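Local coordinates for scyllo-inositol 2-dehydrogenase (NADP(+)) IolW (Bacillus subtilis subsp. subtilis, PDB 3GDO), which catalyses the reversible NADPH-dependent reduction of scyllo-inosose to scyllo-inositol and cannot use NADH in place of NADPH, at the interface of chains A and B. Sequence-based numbering; all coordinates share one arbitrary frame. Chains: chain A/B, Uncharacterized oxidoreductase yvaA.

Contact 1: the interface of chains A and B. Residues chain A 220-221, 223, 225; chain B 199, 201, 212.
The aliphatic part of A:Gln223 rests against the phenol end of B:Tyr212. CG of A:Gln223 lies 4.0 Å from CZ of B:Tyr212. CB and CG of A:Gln223 lie over the hydroxyl end of the B:Tyr212 ring, on one face, and the C-O bond does not point at them. The two side chains cross at a slant, with amide and ring planes 66° apart. B:Met201 comes from the opposite direction. Its methyl CE packs against the NE2 side of the A:Gln223 amide, 4.1 Å from CD. SD lies near A:Gly220 O, and the bend at chi3 (43°) turns CE back to stay near the same oxygen.

The polar rim begins at the glutamine amide. The chain of A:Gln223 turns at chi2 (-67°), and NE2 doubles back to donate a hydrogen bond to A:Gly220 O at 2.9 Å. That oxygen lies close to the amide plane of the glutamine. The bond should fix the amide flip and leave OE1 for the partner chain. OE1 of A:Gln223 lies 2.9 Å from the oxygen of water 1, which links it to chain B. The same water meets the hydroxyl OH of B:Tyr212 at 2.7 Å and the amide nitrogen ND2 of B:Asn199 at 3.1 Å. One water thus joins three side chains from both subunits. The site helps join the two chains of the deposited assembly, which may be a biological dimer.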
ATOM      1  N   GLY A 220      10.481  -0.628 -13.634  1.00 35.45           N
ATOM      2  CA  GLY A 220      10.178  -1.692 -14.616  1.00 35.04           C
ATOM      3  C   GLY A 220       9.340  -2.769 -13.941  1.00 35.12           C
ATOM      4  O   GLY A 220       8.207  -2.509 -13.497  1.00 35.47           O
ATOM      5  N   LYS A 221       9.890  -3.973 -13.839  1.00 34.82           N
ATOM      6  CA  LYS A 221       9.230  -5.074 -13.170  1.00 35.55           C
ATOM      7  C   LYS A 221       9.097  -4.806 -11.642  1.00 34.44           C
ATOM      8  O   LYS A 221       8.046  -5.057 -11.046  1.00 35.89           O
ATOM      9  CB  LYS A 221       9.989  -6.372 -13.458  1.00 36.75           C
ATOM     10  CG  LYS A 221       9.491  -7.577 -12.691  1.00 38.75           C
ATOM     11  CD  LYS A 221      10.449  -8.753 -12.849  1.00 43.46           C
ATOM     12  CE  LYS A 221      10.168  -9.808 -11.799  1.00 47.24           C
ATOM     13  NZ  LYS A 221      10.287 -11.167 -12.380  1.00 50.04           N
ATOM     14  N   GLN A 223       8.444  -2.510  -8.542  1.00 29.31           N
ATOM     15  CA  GLN A 223       7.696  -1.321  -8.179  1.00 29.00           C
ATOM     16  C   GLN A 223       7.961  -1.026  -6.700  1.00 28.20           C
ATOM     17  O   GLN A 223       7.780  -1.898  -5.847  1.00 27.53           O
ATOM     18  CB  GLN A 223       6.194  -1.576  -8.456  1.00 27.83           C
ATOM     19  CG  GLN A 223       5.878  -1.763  -9.997  1.00 29.18           C
ATOM     20  CD  GLN A 223       6.092  -0.483 -10.768  1.00 30.57           C
ATOM     21  OE1 GLN A 223       5.489   0.544 -10.439  1.00 29.53           O
ATOM     22  NE2 GLN A 223       6.982  -0.513 -11.782  1.00 32.65           N
ATOM     23  N   ILE A 225       6.815   1.372  -3.631  1.00 28.51           N
ATOM     24  CA  ILE A 225       5.710   2.226  -3.226  1.00 27.62           C
ATOM     25  C   ILE A 225       6.034   2.801  -1.851  1.00 27.31           C
ATOM     26  O   ILE A 225       6.197   2.019  -0.867  1.00 25.43           O
ATOM     27  CB  ILE A 225       4.399   1.389  -3.095  1.00 26.98           C
ATOM     28  CG1 ILE A 225       4.140   0.517  -4.325  1.00 31.52           C
ATOM     29  CG2 ILE A 225       3.191   2.274  -2.811  1.00 29.64           C
ATOM     30  CD1 ILE A 225       4.091   1.287  -5.606  1.00 34.36           C
TER
ATOM     31  N   ASN B 199      -1.351   1.867 -12.334  1.00 32.93           N
ATOM     32  CA  ASN B 199      -0.353   1.127 -13.072  1.00 33.42           C
ATOM     33  C   ASN B 199      -0.889  -0.295 -13.222  1.00 34.12           C
ATOM     34  O   ASN B 199      -1.261  -0.964 -12.236  1.00 33.51           O
ATOM     35  CB  ASN B 199       1.007   1.179 -12.355  1.00 33.12           C
ATOM     36  CG  ASN B 199       2.120   0.475 -13.137  1.00 36.94           C
ATOM     37  OD1 ASN B 199       2.182   0.563 -14.376  1.00 36.83           O
ATOM     38  ND2 ASN B 199       2.993  -0.251 -12.420  1.00 37.34           N
ATOM     39  N   MET B 201       0.008  -3.903 -15.240  1.00 36.76           N
ATOM     40  CA  MET B 201       1.108  -4.545 -15.949  1.00 37.41           C
ATOM     41  C   MET B 201       1.144  -6.044 -15.740  1.00 38.15           C
ATOM     42  O   MET B 201       0.376  -6.635 -14.944  1.00 37.65           O
ATOM     43  CB  MET B 201       2.492  -3.920 -15.592  1.00 37.65           C
ATOM     44  CG  MET B 201       3.090  -4.274 -14.169  1.00 37.51           C
ATOM     45  SD  MET B 201       4.761  -3.609 -13.722  1.00 39.90           S
ATOM     46  CE  MET B 201       4.719  -1.982 -14.276  1.00 33.79           C
ATOM     47  N   TYR B 212      -0.541  -7.700 -12.413  1.00 29.60           N
ATOM     48  CA  TYR B 212      -0.248  -6.699 -11.415  1.00 29.51           C
ATOM     49  C   TYR B 212      -1.090  -5.446 -11.655  1.00 28.70           C
ATOM     50  O   TYR B 212      -1.167  -4.927 -12.784  1.00 28.13           O
ATOM     51  CB  TYR B 212       1.257  -6.355 -11.469  1.00 28.71           C
ATOM     52  CG  TYR B 212       1.663  -5.240 -10.550  1.00 28.98           C
ATOM     53  CD1 TYR B 212       2.292  -5.506  -9.328  1.00 30.08           C
ATOM     54  CD2 TYR B 212       1.397  -3.909 -10.883  1.00 28.68           C
ATOM     55  CE1 TYR B 212       2.659  -4.462  -8.458  1.00 29.57           C
ATOM     56  CE2 TYR B 212       1.711  -2.875 -10.043  1.00 27.04           C
ATOM     57  CZ  TYR B 212       2.338  -3.157  -8.816  1.00 30.56           C
ATOM     58  OH  TYR B 212       2.698  -2.112  -8.024  1.00 28.99           O
TER
HETATM   59  O   HOH W   1       2.831   0.220  -9.411  1.00 30.09           O

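Contact 2: the interface of chains A and B. Residues chain A 201, 203, 212, 231; chain B 147-148, 221, 223.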
ATOM      1  N   MET A 201      -0.407  15.711  -0.686  1.00 37.57           N
ATOM      2  CA  MET A 201      -1.444  16.655  -0.240  1.00 39.32           C
ATOM      3  C   MET A 201      -1.462  16.939   1.260  1.00 39.84           C
ATOM      4  O   MET A 201      -0.644  16.428   2.029  1.00 38.77           O
ATOM      5  CB  MET A 201      -2.855  16.202  -0.711  1.00 40.04           C
ATOM      6  CG  MET A 201      -3.412  15.000   0.025  1.00 41.57           C
ATOM      7  SD  MET A 201      -4.866  14.213  -0.776  1.00 45.59           S
ATOM      8  CE  MET A 201      -5.318  13.182   0.578  1.00 41.72           C
ATOM      9  N   GLN A 203      -4.254  16.347   3.997  1.00 42.74           N
ATOM     10  CA  GLN A 203      -5.544  15.796   4.349  1.00 43.57           C
ATOM     11  C   GLN A 203      -6.178  16.483   5.553  1.00 44.73           C
ATOM     12  O   GLN A 203      -7.396  16.432   5.710  1.00 43.85           O
ATOM     13  CB  GLN A 203      -5.427  14.319   4.728  1.00 43.57           C
ATOM     14  CG  GLN A 203      -5.442  13.316   3.619  1.00 42.53           C
ATOM     15  CD  GLN A 203      -5.291  11.894   4.154  1.00 40.77           C
ATOM     16  OE1 GLN A 203      -4.566  11.649   5.136  1.00 37.37           O
ATOM     17  NE2 GLN A 203      -5.972  10.946   3.509  1.00 39.33           N
ATOM     18  N   TYR A 212       0.585  14.099   3.738  1.00 31.10           N
ATOM     19  CA  TYR A 212       0.237  12.806   3.154  1.00 29.94           C
ATOM     20  C   TYR A 212       1.013  12.749   1.860  1.00 31.33           C
ATOM     21  O   TYR A 212       1.056  13.751   1.106  1.00 31.69           O
ATOM     22  CB  TYR A 212      -1.280  12.762   2.846  1.00 31.23           C
ATOM     23  CG  TYR A 212      -1.724  11.553   2.048  1.00 30.43           C
ATOM     24  CD1 TYR A 212      -2.353  10.487   2.663  1.00 28.76           C
ATOM     25  CD2 TYR A 212      -1.487  11.477   0.678  1.00 26.50           C
ATOM     26  CE1 TYR A 212      -2.750   9.346   1.924  1.00 31.62           C
ATOM     27  CE2 TYR A 212      -1.862  10.344  -0.066  1.00 32.43           C
ATOM     28  CZ  TYR A 212      -2.513   9.294   0.562  1.00 31.66           C
ATOM     29  OH  TYR A 212      -2.915   8.189  -0.183  1.00 32.84           O
ATOM     30  N   ILE A 231      -3.188  10.985   9.610  1.00 35.07           N
ATOM     31  CA  ILE A 231      -4.366  10.586  10.391  1.00 35.32           C
ATOM     32  C   ILE A 231      -4.502   9.082  10.414  1.00 35.08           C
ATOM     33  O   ILE A 231      -5.475   8.522   9.898  1.00 34.67           O
ATOM     34  CB  ILE A 231      -5.679  11.216   9.885  1.00 35.77           C
ATOM     35  CG1 ILE A 231      -5.452  12.678   9.502  1.00 36.71           C
ATOM     36  CG2 ILE A 231      -6.799  11.016  10.940  1.00 34.66           C
ATOM     37  CD1 ILE A 231      -6.504  13.229   8.561  1.00 39.07           C
TER
ATOM     38  N   ASN B 147     -10.358   8.194   6.032  1.00 34.43           N
ATOM     39  CA  ASN B 147      -9.503   9.048   5.204  1.00 33.45           C
ATOM     40  C   ASN B 147      -8.617   8.235   4.247  1.00 32.74           C
ATOM     41  O   ASN B 147      -8.156   8.744   3.237  1.00 31.45           O
ATOM     42  CB  ASN B 147      -8.673  10.012   6.080  1.00 33.44           C
ATOM     43  CG  ASN B 147      -7.706   9.291   7.007  1.00 36.35           C
ATOM     44  OD1 ASN B 147      -6.728   8.670   6.553  1.00 37.83           O
ATOM     45  ND2 ASN B 147      -7.959   9.368   8.300  1.00 36.32           N
ATOM     46  N   THR B 148      -8.374   6.975   4.593  1.00 32.15           N
ATOM     47  CA  THR B 148      -7.511   6.106   3.795  1.00 31.93           C
ATOM     48  C   THR B 148      -8.096   4.701   3.811  1.00 31.92           C
ATOM     49  O   THR B 148      -8.421   4.143   4.903  1.00 31.90           O
ATOM     50  CB  THR B 148      -6.052   6.059   4.362  1.00 30.34           C
ATOM     51  OG1 THR B 148      -5.523   7.373   4.455  1.00 32.76           O
ATOM     52  CG2 THR B 148      -5.125   5.279   3.454  1.00 35.71           C
ATOM     53  N   LYS B 221     -10.142  14.188   0.095  1.00 37.81           N
ATOM     54  CA  LYS B 221      -9.478  13.911   1.350  1.00 38.58           C
ATOM     55  C   LYS B 221      -9.283  12.387   1.497  1.00 37.31           C
ATOM     56  O   LYS B 221      -8.209  11.925   1.923  1.00 37.49           O
ATOM     57  CB  LYS B 221     -10.291  14.477   2.500  1.00 39.06           C
ATOM     58  CG  LYS B 221      -9.636  14.235   3.850  1.00 42.38           C
ATOM     59  CD  LYS B 221     -10.531  14.734   4.993  1.00 46.22           C
ATOM     60  CE  LYS B 221     -10.094  14.087   6.306  1.00 47.88           C
ATOM     61  NZ  LYS B 221     -10.934  14.537   7.445  1.00 49.56           N
ATOM     62  N   GLN B 223      -8.557   8.722   0.205  1.00 30.85           N
ATOM     63  CA  GLN B 223      -7.780   8.059  -0.876  1.00 30.53           C
ATOM     64  C   GLN B 223      -7.997   6.572  -0.744  1.00 29.69           C
ATOM     65  O   GLN B 223      -7.832   6.015   0.359  1.00 29.29           O
ATOM     66  CB  GLN B 223      -6.283   8.404  -0.805  1.00 30.29           C
ATOM     67  CG  GLN B 223      -5.997   9.887  -1.002  1.00 31.93           C
ATOM     68  CD  GLN B 223      -6.222  10.314  -2.452  1.00 33.68           C
ATOM     69  OE1 GLN B 223      -5.769   9.666  -3.383  1.00 33.79           O
ATOM     70  NE2 GLN B 223      -6.964  11.398  -2.636  1.00 33.36           N
TER
HETATM   71  O   HOH W   2      -3.041   8.786  -2.807  1.00 28.83           O
HETATM   72  O   HOH W   3      -4.035   9.823   7.025  1.00 30.78           O
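Strands 195-201 and 212-219 of chain A, with the loop residues A:Gln203 and A:Ile231, meet strands 146-152 and 222-228 of chain B and the turn at B:Lys221. All lie in the C-terminal alpha/beta domain of this Gfo/Idh/MocA family oxidoreductase, which carries the sheet used in the contact.

A:Gln203 reaches across with an extended chain. Its NE2 donates to the backbone oxygen O of B:Lys221 at 2.9 Å, arriving nearly along the C=O axis. The acceptor sits somewhat out of the glutamine amide plane. The long aliphatic chain of B:Lys221 runs in turn beside the backbone of A:Gln203. Its CG, CD and CE pass near A:Gln203 O in van der Waals contact.

The side chains of A:Gln203 and B:Asn147 cross at about a right angle, and their amide planes are 74° apart. ND2 of B:Asn147 donates to A:Ile231 O at 3.1 Å, in the carbonyl plane and on a lone pair. The hydroxyl OG1 of B:Thr148 donates to B:Asn147 OD1 at 2.7 Å. This bond within chain B probably helps fix the amide, with ND2 turned to A:Ile231. Water 3 also meets that OD1, and it reaches A:Gln203 OE1 at 2.7 Å and the backbone N of A:Ile231. CB and CG2 of A:Ile231 pack beside the asparagine amide.

At the other end, the methyl CE of A:Met201 touches B:Gln223 CG at 3.7 Å. It also lies over the rim of one face of the A:Tyr212 ring. The methionine is extended to its end (chi3 -168°), which takes CE close to B:Lys221 O as well. A:Tyr212 and B:Gln223 meet directly too, with OH of the tyrosine 3.4 Å from CB of the glutamine and the ring and amide planes 60° apart. Water 2 bridges A:Tyr212 OH, at 2.7 Å, and B:Gln223 OE1.

The C-alpha centres of contact 1 and contact 2 are about 23 Å apart in one two-fold symmetric interface. A:Lys221, A:Gln223, B:Met201 and B:Tyr212 of contact 1 have their twins B:Lys221, B:Gln223, A:Met201 and A:Tyr212 in contact 2. Contact 2 therefore repeats the tyrosine, glutamine and water arrangement of contact 1 from the other subunit, and adds the bonds of B:Asn147 and A:Gln203. The methionine ends differ between the copies, so the symmetry is not exact in detail. Both contacts use strands 195-201, 212-219 and 222-228. Together they join the C-terminal domains face to face, consistent with a dimer.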